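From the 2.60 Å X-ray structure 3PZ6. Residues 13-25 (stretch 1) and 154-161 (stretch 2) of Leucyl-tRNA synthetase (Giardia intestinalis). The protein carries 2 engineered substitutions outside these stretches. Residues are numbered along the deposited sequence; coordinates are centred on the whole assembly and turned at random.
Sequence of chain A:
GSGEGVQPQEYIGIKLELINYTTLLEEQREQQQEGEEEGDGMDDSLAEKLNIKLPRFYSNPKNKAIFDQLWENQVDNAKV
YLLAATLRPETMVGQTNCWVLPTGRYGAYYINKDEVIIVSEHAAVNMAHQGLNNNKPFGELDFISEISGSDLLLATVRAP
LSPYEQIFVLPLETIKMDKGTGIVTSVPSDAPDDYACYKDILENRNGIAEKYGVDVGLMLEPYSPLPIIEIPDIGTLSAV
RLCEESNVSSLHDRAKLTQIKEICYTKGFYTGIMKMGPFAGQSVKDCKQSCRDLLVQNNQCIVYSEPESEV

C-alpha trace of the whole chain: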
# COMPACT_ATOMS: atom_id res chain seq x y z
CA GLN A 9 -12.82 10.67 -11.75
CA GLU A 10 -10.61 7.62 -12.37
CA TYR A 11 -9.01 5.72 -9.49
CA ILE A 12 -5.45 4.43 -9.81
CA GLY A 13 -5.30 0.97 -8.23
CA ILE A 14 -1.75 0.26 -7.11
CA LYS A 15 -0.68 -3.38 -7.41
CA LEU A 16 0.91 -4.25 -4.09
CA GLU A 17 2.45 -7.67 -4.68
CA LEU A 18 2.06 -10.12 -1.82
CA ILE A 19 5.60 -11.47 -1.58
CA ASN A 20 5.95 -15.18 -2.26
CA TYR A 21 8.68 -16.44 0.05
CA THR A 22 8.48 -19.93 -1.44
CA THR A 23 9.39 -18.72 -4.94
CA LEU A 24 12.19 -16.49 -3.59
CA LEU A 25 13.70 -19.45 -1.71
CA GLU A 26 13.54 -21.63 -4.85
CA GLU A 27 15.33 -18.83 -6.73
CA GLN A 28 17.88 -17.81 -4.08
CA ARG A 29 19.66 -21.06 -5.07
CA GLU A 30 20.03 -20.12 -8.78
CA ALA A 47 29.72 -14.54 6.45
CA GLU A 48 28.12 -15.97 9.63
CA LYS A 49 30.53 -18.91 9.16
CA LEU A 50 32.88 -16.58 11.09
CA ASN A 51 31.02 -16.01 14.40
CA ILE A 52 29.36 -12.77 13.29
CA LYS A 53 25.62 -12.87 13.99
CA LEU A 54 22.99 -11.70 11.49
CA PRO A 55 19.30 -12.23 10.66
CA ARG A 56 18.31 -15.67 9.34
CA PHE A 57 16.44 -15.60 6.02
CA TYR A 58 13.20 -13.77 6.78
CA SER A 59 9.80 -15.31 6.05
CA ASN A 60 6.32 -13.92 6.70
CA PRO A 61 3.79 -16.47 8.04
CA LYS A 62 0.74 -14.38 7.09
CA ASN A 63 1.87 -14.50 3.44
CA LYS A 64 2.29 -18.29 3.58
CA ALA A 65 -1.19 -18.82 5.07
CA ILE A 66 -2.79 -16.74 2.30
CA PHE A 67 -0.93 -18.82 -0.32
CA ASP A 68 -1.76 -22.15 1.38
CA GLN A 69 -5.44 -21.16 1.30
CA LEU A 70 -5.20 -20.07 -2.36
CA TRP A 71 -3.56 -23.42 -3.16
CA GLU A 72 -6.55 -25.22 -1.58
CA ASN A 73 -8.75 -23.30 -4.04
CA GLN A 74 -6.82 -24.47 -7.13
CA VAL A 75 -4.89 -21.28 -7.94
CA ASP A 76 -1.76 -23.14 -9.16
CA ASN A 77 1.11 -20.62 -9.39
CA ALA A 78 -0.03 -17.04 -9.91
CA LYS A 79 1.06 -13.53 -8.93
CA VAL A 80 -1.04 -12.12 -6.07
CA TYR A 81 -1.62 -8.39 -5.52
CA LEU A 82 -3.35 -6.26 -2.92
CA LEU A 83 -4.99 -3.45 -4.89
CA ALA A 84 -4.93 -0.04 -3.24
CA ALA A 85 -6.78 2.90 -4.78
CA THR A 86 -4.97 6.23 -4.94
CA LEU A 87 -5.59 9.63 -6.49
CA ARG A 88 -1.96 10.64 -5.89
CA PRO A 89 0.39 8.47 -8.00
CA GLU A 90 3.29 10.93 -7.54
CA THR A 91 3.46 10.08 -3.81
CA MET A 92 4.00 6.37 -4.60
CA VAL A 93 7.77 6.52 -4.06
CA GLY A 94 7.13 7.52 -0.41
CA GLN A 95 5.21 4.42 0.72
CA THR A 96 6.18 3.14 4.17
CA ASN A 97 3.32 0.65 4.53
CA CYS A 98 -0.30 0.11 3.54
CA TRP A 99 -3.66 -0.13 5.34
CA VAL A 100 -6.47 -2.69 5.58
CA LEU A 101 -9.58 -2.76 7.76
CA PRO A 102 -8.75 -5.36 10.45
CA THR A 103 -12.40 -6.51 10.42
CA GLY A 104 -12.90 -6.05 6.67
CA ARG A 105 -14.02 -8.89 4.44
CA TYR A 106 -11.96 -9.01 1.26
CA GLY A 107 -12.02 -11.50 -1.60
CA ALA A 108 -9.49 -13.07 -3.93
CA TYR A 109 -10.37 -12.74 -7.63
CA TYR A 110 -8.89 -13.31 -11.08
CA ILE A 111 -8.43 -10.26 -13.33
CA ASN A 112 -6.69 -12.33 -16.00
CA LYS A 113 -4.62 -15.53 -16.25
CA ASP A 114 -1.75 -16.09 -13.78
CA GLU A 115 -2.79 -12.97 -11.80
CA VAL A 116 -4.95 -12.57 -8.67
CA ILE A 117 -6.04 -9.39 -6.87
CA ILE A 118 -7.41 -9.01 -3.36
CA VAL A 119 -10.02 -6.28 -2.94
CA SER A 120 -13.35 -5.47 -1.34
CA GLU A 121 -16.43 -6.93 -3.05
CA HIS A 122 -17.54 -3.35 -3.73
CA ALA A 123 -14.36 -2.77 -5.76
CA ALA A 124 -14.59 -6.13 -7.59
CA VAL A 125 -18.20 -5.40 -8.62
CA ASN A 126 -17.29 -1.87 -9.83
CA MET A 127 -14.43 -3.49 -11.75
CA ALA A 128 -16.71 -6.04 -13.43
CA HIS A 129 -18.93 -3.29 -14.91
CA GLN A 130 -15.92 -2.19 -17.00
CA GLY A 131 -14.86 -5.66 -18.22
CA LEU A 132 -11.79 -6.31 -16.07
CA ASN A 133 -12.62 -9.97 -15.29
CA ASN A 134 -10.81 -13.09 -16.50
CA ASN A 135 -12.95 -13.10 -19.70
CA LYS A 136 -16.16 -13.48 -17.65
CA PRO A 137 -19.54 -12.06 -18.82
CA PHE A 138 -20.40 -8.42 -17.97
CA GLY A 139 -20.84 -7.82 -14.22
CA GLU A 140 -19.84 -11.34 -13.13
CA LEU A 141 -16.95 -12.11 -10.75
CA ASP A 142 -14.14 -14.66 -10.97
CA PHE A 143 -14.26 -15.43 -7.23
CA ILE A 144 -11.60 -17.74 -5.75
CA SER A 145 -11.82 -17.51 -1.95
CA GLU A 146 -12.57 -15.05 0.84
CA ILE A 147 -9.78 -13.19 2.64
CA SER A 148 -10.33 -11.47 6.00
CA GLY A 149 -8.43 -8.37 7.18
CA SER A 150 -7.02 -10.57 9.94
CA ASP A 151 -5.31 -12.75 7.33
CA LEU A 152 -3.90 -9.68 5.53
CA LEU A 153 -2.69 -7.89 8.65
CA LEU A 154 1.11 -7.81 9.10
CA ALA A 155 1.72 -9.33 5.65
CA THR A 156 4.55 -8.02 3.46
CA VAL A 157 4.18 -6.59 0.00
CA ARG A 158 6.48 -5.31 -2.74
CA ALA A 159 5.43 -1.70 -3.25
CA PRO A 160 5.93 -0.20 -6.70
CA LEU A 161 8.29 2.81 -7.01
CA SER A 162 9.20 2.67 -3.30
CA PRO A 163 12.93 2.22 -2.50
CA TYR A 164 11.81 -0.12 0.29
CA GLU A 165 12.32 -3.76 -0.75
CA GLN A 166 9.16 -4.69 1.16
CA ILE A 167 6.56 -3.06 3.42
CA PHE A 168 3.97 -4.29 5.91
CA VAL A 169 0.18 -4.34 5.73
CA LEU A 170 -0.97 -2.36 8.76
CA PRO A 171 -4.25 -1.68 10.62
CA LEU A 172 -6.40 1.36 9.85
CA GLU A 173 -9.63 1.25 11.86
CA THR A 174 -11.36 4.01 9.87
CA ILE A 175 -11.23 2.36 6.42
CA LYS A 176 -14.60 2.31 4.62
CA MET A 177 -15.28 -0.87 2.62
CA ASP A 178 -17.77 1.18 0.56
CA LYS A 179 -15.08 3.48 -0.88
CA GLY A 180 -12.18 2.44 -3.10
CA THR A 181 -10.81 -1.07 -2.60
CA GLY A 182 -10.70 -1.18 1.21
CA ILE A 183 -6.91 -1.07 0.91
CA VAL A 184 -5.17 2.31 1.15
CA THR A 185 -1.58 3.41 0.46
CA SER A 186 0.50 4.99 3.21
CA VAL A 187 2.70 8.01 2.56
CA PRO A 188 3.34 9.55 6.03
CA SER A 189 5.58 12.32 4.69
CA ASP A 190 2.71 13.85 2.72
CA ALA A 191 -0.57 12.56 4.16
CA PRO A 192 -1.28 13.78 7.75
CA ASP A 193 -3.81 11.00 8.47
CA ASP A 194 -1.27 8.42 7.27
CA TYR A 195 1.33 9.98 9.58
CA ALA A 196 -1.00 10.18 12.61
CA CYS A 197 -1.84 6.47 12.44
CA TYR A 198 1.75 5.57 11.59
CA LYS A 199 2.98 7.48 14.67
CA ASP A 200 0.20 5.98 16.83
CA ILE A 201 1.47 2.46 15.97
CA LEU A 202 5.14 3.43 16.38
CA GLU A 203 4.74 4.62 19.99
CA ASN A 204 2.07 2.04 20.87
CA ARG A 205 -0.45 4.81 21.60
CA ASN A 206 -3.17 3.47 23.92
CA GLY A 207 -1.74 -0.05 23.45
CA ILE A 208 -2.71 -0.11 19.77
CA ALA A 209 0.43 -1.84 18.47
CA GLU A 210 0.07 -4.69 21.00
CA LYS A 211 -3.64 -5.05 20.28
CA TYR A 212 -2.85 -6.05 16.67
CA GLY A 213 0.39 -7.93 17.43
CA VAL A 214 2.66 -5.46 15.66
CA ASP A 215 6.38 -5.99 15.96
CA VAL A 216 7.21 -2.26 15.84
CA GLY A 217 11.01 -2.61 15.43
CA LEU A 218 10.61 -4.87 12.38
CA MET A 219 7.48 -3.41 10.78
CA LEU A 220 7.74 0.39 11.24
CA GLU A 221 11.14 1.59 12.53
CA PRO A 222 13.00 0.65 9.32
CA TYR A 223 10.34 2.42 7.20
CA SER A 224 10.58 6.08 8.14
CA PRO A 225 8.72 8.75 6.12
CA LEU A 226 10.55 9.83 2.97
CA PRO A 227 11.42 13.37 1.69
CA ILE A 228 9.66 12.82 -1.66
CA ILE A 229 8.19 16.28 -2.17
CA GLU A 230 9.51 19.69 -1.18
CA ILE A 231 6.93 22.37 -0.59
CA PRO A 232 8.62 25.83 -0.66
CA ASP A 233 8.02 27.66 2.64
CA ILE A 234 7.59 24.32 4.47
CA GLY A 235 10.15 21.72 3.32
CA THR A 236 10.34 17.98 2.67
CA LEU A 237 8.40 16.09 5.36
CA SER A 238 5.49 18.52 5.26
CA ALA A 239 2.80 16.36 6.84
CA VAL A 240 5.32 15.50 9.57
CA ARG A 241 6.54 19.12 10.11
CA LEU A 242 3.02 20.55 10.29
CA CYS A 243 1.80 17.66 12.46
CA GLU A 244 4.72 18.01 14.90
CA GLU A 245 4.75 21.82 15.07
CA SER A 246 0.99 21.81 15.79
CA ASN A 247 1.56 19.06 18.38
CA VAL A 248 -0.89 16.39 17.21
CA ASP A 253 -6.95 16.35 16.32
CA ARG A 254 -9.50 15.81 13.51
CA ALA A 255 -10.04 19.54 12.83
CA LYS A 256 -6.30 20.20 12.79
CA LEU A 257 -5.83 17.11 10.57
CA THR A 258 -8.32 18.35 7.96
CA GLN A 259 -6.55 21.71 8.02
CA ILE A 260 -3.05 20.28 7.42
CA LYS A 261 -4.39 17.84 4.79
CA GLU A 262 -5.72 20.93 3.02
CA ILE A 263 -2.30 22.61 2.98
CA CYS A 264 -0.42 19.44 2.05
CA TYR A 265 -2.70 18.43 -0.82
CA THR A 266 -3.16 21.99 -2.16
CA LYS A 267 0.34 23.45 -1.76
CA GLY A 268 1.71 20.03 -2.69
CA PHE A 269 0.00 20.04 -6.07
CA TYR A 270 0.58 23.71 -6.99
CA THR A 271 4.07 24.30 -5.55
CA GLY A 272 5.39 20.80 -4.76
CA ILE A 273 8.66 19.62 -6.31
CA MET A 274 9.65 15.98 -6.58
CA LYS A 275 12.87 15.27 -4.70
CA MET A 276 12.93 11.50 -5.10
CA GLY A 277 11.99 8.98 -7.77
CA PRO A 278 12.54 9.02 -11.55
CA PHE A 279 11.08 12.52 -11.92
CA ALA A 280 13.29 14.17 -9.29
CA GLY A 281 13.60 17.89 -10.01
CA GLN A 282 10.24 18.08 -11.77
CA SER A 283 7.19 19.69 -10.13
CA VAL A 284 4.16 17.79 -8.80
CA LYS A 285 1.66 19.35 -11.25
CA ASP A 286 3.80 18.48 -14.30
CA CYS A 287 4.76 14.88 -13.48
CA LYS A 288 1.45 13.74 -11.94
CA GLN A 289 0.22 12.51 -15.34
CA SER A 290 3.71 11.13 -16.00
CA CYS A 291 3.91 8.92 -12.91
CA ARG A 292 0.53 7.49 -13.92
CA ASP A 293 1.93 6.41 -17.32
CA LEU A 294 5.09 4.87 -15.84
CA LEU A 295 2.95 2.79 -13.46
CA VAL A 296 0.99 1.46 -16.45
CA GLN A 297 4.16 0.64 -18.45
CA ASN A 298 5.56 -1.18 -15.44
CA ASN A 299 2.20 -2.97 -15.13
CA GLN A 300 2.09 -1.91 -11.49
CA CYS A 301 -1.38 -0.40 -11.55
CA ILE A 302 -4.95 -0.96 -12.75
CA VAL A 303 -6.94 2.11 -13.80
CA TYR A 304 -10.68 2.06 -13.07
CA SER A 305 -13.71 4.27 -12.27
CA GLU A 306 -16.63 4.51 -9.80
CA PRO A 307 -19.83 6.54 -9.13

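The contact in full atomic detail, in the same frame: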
# COMPACT_ATOMS: atom_id res chain seq x y z
N GLY A 13 -5.42 2.09 -9.15
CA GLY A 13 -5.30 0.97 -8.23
C GLY A 13 -3.89 0.41 -8.25
O GLY A 13 -3.50 -0.23 -9.21
N ILE A 14 -3.14 0.67 -7.18
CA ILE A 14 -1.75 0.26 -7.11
C ILE A 14 -1.65 -1.23 -6.80
O ILE A 14 -2.28 -1.71 -5.86
CB ILE A 14 -0.97 1.10 -6.06
CG1 ILE A 14 -1.07 2.60 -6.36
CG2 ILE A 14 0.49 0.67 -5.98
CD1 ILE A 14 -0.42 3.06 -7.67
N LYS A 15 -0.87 -1.95 -7.60
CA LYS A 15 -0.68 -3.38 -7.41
C LYS A 15 0.41 -3.66 -6.38
O LYS A 15 1.60 -3.65 -6.70
CB LYS A 15 -0.38 -4.07 -8.74
CG LYS A 15 -1.59 -4.23 -9.65
CD LYS A 15 -1.20 -4.55 -11.08
CE LYS A 15 -0.80 -6.00 -11.26
NZ LYS A 15 -0.71 -6.37 -12.71
N LEU A 16 -0.01 -3.90 -5.15
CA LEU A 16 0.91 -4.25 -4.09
C LEU A 16 1.08 -5.77 -4.07
O LEU A 16 0.17 -6.49 -3.66
CB LEU A 16 0.41 -3.73 -2.74
CG LEU A 16 0.11 -2.24 -2.61
CD1 LEU A 16 -0.61 -1.97 -1.30
CD2 LEU A 16 1.38 -1.39 -2.72
N GLU A 17 2.23 -6.24 -4.52
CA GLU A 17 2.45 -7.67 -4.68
C GLU A 17 2.71 -8.35 -3.34
O GLU A 17 3.67 -8.02 -2.64
CB GLU A 17 3.60 -7.96 -5.64
CG GLU A 17 3.64 -9.40 -6.14
CD GLU A 17 4.89 -9.75 -6.95
OE1 GLU A 17 5.35 -10.91 -6.85
OE2 GLU A 17 5.40 -8.87 -7.69
N LEU A 18 1.84 -9.29 -2.99
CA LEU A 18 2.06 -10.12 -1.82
C LEU A 18 3.26 -11.01 -2.11
O LEU A 18 3.21 -11.86 -2.99
CB LEU A 18 0.82 -10.95 -1.51
CG LEU A 18 0.82 -11.74 -0.19
CD1 LEU A 18 0.84 -10.81 1.01
CD2 LEU A 18 -0.39 -12.64 -0.14
N ILE A 19 4.34 -10.78 -1.37
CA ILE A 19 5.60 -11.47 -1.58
C ILE A 19 5.46 -12.97 -1.38
O ILE A 19 4.91 -13.43 -0.38
CB ILE A 19 6.70 -10.90 -0.65
CG1 ILE A 19 6.92 -9.41 -0.96
CG2 ILE A 19 8.00 -11.68 -0.80
CD1 ILE A 19 7.82 -8.70 0.01
N ASN A 20 5.94 -13.73 -2.36
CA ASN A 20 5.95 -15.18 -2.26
C ASN A 20 7.33 -15.64 -1.81
O ASN A 20 8.29 -15.61 -2.58
CB ASN A 20 5.56 -15.82 -3.59
CG ASN A 20 5.04 -17.24 -3.44
OD1 ASN A 20 5.56 -18.03 -2.67
ND2 ASN A 20 4.00 -17.56 -4.21
N TYR A 21 7.42 -16.04 -0.54
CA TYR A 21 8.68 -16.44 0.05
C TYR A 21 9.12 -17.83 -0.37
O TYR A 21 10.30 -18.18 -0.24
CB TYR A 21 8.63 -16.30 1.57
CG TYR A 21 8.58 -14.86 2.02
CD1 TYR A 21 9.75 -14.12 2.19
CD2 TYR A 21 7.36 -14.22 2.27
CE1 TYR A 21 9.72 -12.80 2.59
CE2 TYR A 21 7.32 -12.89 2.67
CZ TYR A 21 8.50 -12.19 2.83
OH TYR A 21 8.49 -10.88 3.23
N THR A 22 8.18 -18.62 -0.88
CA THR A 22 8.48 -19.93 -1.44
C THR A 22 9.28 -19.76 -2.73
O THR A 22 10.37 -20.31 -2.87
CB THR A 22 7.21 -20.76 -1.69
OG1 THR A 22 6.64 -21.15 -0.43
CG2 THR A 22 7.51 -22.01 -2.50
N THR A 23 8.73 -18.97 -3.66
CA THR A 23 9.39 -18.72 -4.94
C THR A 23 10.81 -18.18 -4.72
O THR A 23 11.78 -18.73 -5.25
CB THR A 23 8.58 -17.76 -5.85
OG1 THR A 23 8.49 -16.47 -5.24
CG2 THR A 23 7.18 -18.31 -6.13
N LEU A 24 10.91 -17.13 -3.91
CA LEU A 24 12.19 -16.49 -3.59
C LEU A 24 13.24 -17.46 -3.06
O LEU A 24 14.43 -17.33 -3.37
CB LEU A 24 11.99 -15.35 -2.57
CG LEU A 24 11.72 -13.90 -3.01
CD1 LEU A 24 12.96 -13.24 -3.60
CD2 LEU A 24 10.53 -13.76 -3.97
N LEU A 25 12.80 -18.45 -2.28
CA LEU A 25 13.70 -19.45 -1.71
C LEU A 25 14.12 -20.49 -2.75
O LEU A 25 15.22 -21.05 -2.67
CB LEU A 25 13.03 -20.12 -0.50
CG LEU A 25 13.92 -20.76 0.57
CD1 LEU A 25 14.85 -19.74 1.22
CD2 LEU A 25 13.06 -21.45 1.63
N LEU A 154 -0.31 -7.49 8.93
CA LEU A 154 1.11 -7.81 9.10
C LEU A 154 1.71 -8.73 8.01
O LEU A 154 2.68 -9.45 8.26
CB LEU A 154 1.39 -8.34 10.51
CG LEU A 154 0.71 -7.61 11.67
CD1 LEU A 154 0.98 -8.32 12.98
CD2 LEU A 154 1.12 -6.13 11.75
N ALA A 155 1.12 -8.71 6.82
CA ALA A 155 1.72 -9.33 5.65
C ALA A 155 2.73 -8.36 5.03
O ALA A 155 2.75 -7.18 5.38
CB ALA A 155 0.66 -9.68 4.63
N THR A 156 3.58 -8.87 4.14
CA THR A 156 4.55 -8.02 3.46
C THR A 156 4.27 -7.97 1.98
O THR A 156 3.97 -8.99 1.35
CB THR A 156 6.01 -8.48 3.67
OG1 THR A 156 6.16 -9.80 3.15
CG2 THR A 156 6.38 -8.49 5.11
N VAL A 157 4.38 -6.77 1.42
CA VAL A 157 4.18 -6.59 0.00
C VAL A 157 5.37 -5.88 -0.64
O VAL A 157 6.16 -5.23 0.04
CB VAL A 157 2.81 -5.87 -0.33
CG1 VAL A 157 1.62 -6.78 0.03
CG2 VAL A 157 2.69 -4.50 0.35
N ARG A 158 5.50 -6.04 -1.96
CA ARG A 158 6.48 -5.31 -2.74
C ARG A 158 5.72 -4.11 -3.26
O ARG A 158 4.75 -4.26 -4.01
CB ARG A 158 6.97 -6.18 -3.90
CG ARG A 158 8.39 -5.87 -4.40
CD ARG A 158 9.42 -6.93 -3.95
NE ARG A 158 9.12 -8.26 -4.51
CZ ARG A 158 9.63 -9.42 -4.08
NH1 ARG A 158 10.50 -9.45 -3.07
NH2 ARG A 158 9.25 -10.55 -4.67
N ALA A 159 6.12 -2.91 -2.83
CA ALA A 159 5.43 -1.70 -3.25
C ALA A 159 6.11 -1.05 -4.45
O ALA A 159 7.30 -0.75 -4.41
CB ALA A 159 5.34 -0.71 -2.11
N PRO A 160 5.35 -0.83 -5.52
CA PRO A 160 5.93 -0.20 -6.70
C PRO A 160 6.50 1.19 -6.40
O PRO A 160 5.94 1.92 -5.57
CB PRO A 160 4.75 -0.10 -7.66
CG PRO A 160 3.55 -0.21 -6.82
CD PRO A 160 3.91 -1.09 -5.69
N LEU A 161 7.62 1.50 -7.05
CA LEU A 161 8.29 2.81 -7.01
C LEU A 161 8.98 3.16 -5.69
O LEU A 161 9.90 3.99 -5.67
CB LEU A 161 7.35 3.93 -7.45
CG LEU A 161 7.30 4.31 -8.94
CD1 LEU A 161 7.57 3.14 -9.89
CD2 LEU A 161 5.97 4.97 -9.25

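How do two segments more than 130 residues apart in sequence come to lie side by side? They pair as neighbouring strands of a sheet, residues 13-18 against 156-158, running in roughly opposite directions with 126° between their N-to-C axes. The register centres on Glu17 and Arg158, a hydrogen-bonded antiparallel pair: Arg158 N donates to Glu17 O at 2.8 Å, and Glu17 N donates to Arg158 O at 3.2 Å. Next to it, Leu18 and Val157 form a non-hydrogen-bonded pair, and beyond them Ile19 N donates to Thr156 O at 3.3 Å, carrying the backbone ladder past the end of the first strand. Glu17 O has a second neighbour, since Val157 CA approaches it to 3.0 Å in a CA-H...O contact.

Why does the first stretch bury more of Arg158 than of any other residue across the contact? Its backbone supplies two hydrogen bonds, while its long side chain reaches along the first stretch as far as the helix that begins at Tyr21. On the way, Ile19 CG1 lies over one face of the guanidinium. That face is free to take hydrocarbon because the N-H bonds point outward in the plane. The edge of the same group meets Leu24, with Leu24 CD2 3.5 Å from Arg158 NH2. Glu17 shares Arg158's face of the sheet, and the two CB atoms are 4.2 Å apart, but the charges do not close into a salt bridge: Glu17 OE1 stays 4.5 Å from Arg158 NH2. At that distance the attraction is at most a longer-range one; the same oxygen is hydrogen-bonded elsewhere in the structure.

What does Thr156 contribute besides its carbonyl? Its hydroxyl meets that of Tyr21, with Tyr21 OH 2.6 Å from Thr156 OG1, a short hydrogen bond in which either oxygen could be the donor. Thr156 OG1 sits at the edge of the tyrosine ring, near its plane, as expected for a partner of a phenolic oxygen. The bond ties the start of the helix to the second strand. Asn20 helps set that start as the N-cap, its OD1 accepting weak bonds from Thr22 N at 3.2 Å and Thr23 N at 3.5 Å. Ile19 packs against the same Thr156 hydroxyl, its CD1 lying 3.7 Å from Thr156 OG1.

What fills the other face of the sheet, and how does packing continue past the second strand? Val157 and Leu18 share a face, with Val157 CG1 4.2 Å from Leu18 CD1; the same Leu18 CD1 also reaches Ala155 CB at 3.8 Å. Val157 CG2 touches Leu16 CB at 3.9 Å, so Val157 packs against both leucines. Farther on, Pro160 has no amide hydrogen to offer the first strand and packs through its ring instead: Pro160 CG lies 3.3 Å from Ile14 CG2, and Pro160 CD 3.9 Å from Leu16 CD2.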